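Local coordinates for DNA repair and recombination protein RadB (Thermococcus kodakarensis, PDB 2CVF), which probably takes part in DNA repair and homologous recombination, binding DNA and hydrolysing ATP only very weakly, at residues Gly27-Gly32 with Leu182-Lys187. Numbering follows the deposited sequence.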
loop_
_atom_site.group_PDB
_atom_site.type_symbol
_atom_site.label_atom_id
_atom_site.label_comp_id
_atom_site.label_asym_id
_atom_site.label_seq_id
_atom_site.Cartn_x
_atom_site.Cartn_y
_atom_site.Cartn_z
ATOM N N GLY A 27 5.385 -6.783 -4.045
ATOM C CA GLY A 27 5.092 -8.127 -4.517
ATOM C C GLY A 27 4.799 -8.090 -6.002
ATOM O O GLY A 27 5.148 -7.115 -6.683
ATOM N N PRO A 28 4.235 -9.164 -6.558
ATOM C CA PRO A 28 3.932 -9.154 -7.988
ATOM C C PRO A 28 2.464 -8.736 -8.178
ATOM O O PRO A 28 1.809 -8.267 -7.233
ATOM C CB PRO A 28 4.140 -10.617 -8.364
ATOM C CG PRO A 28 3.553 -11.325 -7.163
ATOM C CD PRO A 28 4.056 -10.513 -5.987
ATOM N N TYR A 29 1.990 -8.850 -9.417
ATOM C CA TYR A 29 0.601 -8.582 -9.793
ATOM C C TYR A 29 -0.219 -9.809 -9.392
ATOM O O TYR A 29 0.321 -10.928 -9.245
ATOM C CB TYR A 29 0.490 -8.412 -11.320
ATOM C CG TYR A 29 1.052 -9.581 -12.147
ATOM C CD1 TYR A 29 2.263 -10.186 -11.820
ATOM C CD2 TYR A 29 0.416 -10.009 -13.297
ATOM C CE1 TYR A 29 2.819 -11.156 -12.611
ATOM C CE2 TYR A 29 0.965 -10.985 -14.098
ATOM C CZ TYR A 29 2.177 -11.552 -13.760
ATOM O OH TYR A 29 2.769 -12.478 -14.609
ATOM N N ALA A 30 -1.533 -9.617 -9.294
ATOM C CA ALA A 30 -2.447 -10.710 -8.944
ATOM C C ALA A 30 -2.047 -11.231 -7.596
ATOM O O ALA A 30 -1.621 -12.380 -7.487
ATOM C CB ALA A 30 -2.349 -11.840 -9.977
ATOM N N SER A 31 -2.153 -10.384 -6.574
ATOM C CA SER A 31 -1.757 -10.797 -5.236
ATOM C C SER A 31 -2.591 -10.242 -4.088
ATOM O O SER A 31 -2.537 -10.766 -2.976
ATOM C CB SER A 31 -0.267 -10.494 -5.017
ATOM O OG SER A 31 0.017 -9.152 -5.341
ATOM N N GLY A 32 -3.405 -9.229 -4.357
ATOM C CA GLY A 32 -4.204 -8.649 -3.287
ATOM C C GLY A 32 -3.633 -7.302 -2.890
ATOM O O GLY A 32 -4.035 -6.701 -1.886
ATOM N N LEU A 182 3.375 -9.454 -0.474
ATOM C CA LEU A 182 2.330 -10.322 -0.931
ATOM C C LEU A 182 2.830 -11.047 -2.185
ATOM O O LEU A 182 3.239 -10.397 -3.150
ATOM C CB LEU A 182 1.064 -9.522 -1.236
ATOM C CG LEU A 182 0.265 -9.042 -0.028
ATOM C CD1 LEU A 182 0.428 -7.541 0.152
ATOM C CD2 LEU A 182 -1.192 -9.395 -0.252
ATOM N N ASP A 183 2.873 -12.380 -2.132
ATOM C CA ASP A 183 3.284 -13.186 -3.283
ATOM C C ASP A 183 2.143 -14.156 -3.689
ATOM O O ASP A 183 1.242 -14.421 -2.886
ATOM C CB ASP A 183 4.631 -13.906 -3.029
ATOM C CG ASP A 183 5.710 -13.507 -4.060
ATOM O OD1 ASP A 183 5.882 -14.213 -5.075
ATOM O OD2 ASP A 183 6.370 -12.473 -3.875
ATOM N N LYS A 184 2.141 -14.614 -4.942
ATOM C CA LYS A 184 1.081 -15.496 -5.417
ATOM C C LYS A 184 1.376 -16.972 -5.183
ATOM O O LYS A 184 2.498 -17.430 -5.435
ATOM C CB LYS A 184 0.709 -15.215 -6.904
ATOM C CG LYS A 184 1.846 -15.239 -7.933
ATOM C CD LYS A 184 1.343 -15.062 -9.381
ATOM C CE LYS A 184 2.529 -14.999 -10.326
ATOM N NZ LYS A 184 2.271 -14.677 -11.761
ATOM N N LEU A 185 0.363 -17.696 -4.697
ATOM C CA LEU A 185 0.459 -19.120 -4.397
ATOM C C LEU A 185 -0.695 -19.807 -5.147
ATOM O O LEU A 185 -1.749 -19.210 -5.347
ATOM C CB LEU A 185 0.387 -19.332 -2.861
ATOM C CG LEU A 185 0.530 -20.704 -2.154
ATOM C CD1 LEU A 185 1.352 -20.593 -0.859
ATOM C CD2 LEU A 185 -0.844 -21.299 -1.867
ATOM N N PRO A 186 -0.468 -21.042 -5.633
ATOM C CA PRO A 186 -1.344 -21.949 -6.388
ATOM C C PRO A 186 -2.856 -21.971 -6.112
ATOM O O PRO A 186 -3.381 -22.994 -5.666
ATOM C CB PRO A 186 -0.724 -23.329 -6.106
ATOM C CG PRO A 186 0.729 -23.036 -6.103
ATOM C CD PRO A 186 0.840 -21.685 -5.384
ATOM N N LYS A 187 -3.556 -20.902 -6.478
ATOM C CA LYS A 187 -5.009 -20.797 -6.281
ATOM C C LYS A 187 -5.417 -19.407 -6.768
ATOM O O LYS A 187 -5.214 -18.427 -6.055
ATOM C CB LYS A 187 -5.367 -20.898 -4.789
ATOM C CG LYS A 187 -5.821 -22.271 -4.278
ATOM C CD LYS A 187 -6.143 -22.237 -2.782
ATOM C CE LYS A 187 -4.905 -22.173 -1.926
ATOM N NZ LYS A 187 -4.165 -20.875 -1.969
#
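The backbones of G27-P28 and L182 meet without a conventional hydrogen bond: the L182 carbonyl is approached by G27 through a CA-H...O contact, CA to O 3.2 Å, with an angle of 149° at the hydrogen. P28 sits against the same carbonyl, its CD 3.0 Å from L182 O, and the pyrrolidine ring crosses the D183 side chain at about a right angle, CD lying 3.7 Å from D183 OD2. Further along the loop, the CD2 branch of L182 lies against S31 O, 3.3 Å away, and the G32 backbone, while the two CB atoms of S31 and L182 touch at 4.1 Å. The segment 27-32 belongs to the predicted ATP-binding loop, whose sequence matches a Walker A P-loop between strand 25-27 and helix 33-42, as expected of a RecA-like protein. Strand 182-184 is an outer strand of the antiparallel sheet, so this contact sets that sheet's edge against the loop. Farther out, K184 lies alongside the loop: its CB is 3.7 Å from A30 O, and the chain then runs extended beyond CG to bring NZ 3.6 Å from Y29 OH, obliquely placed to the ring near CE1 and CZ. The CB of Y29 points away from strand 182-184, but a chi1 of 55° turns the ring back toward K184 NZ. R191, on the neighbouring strand 191-194, touches both S31 and K184 and makes a weak hydrogen bond to A30 O.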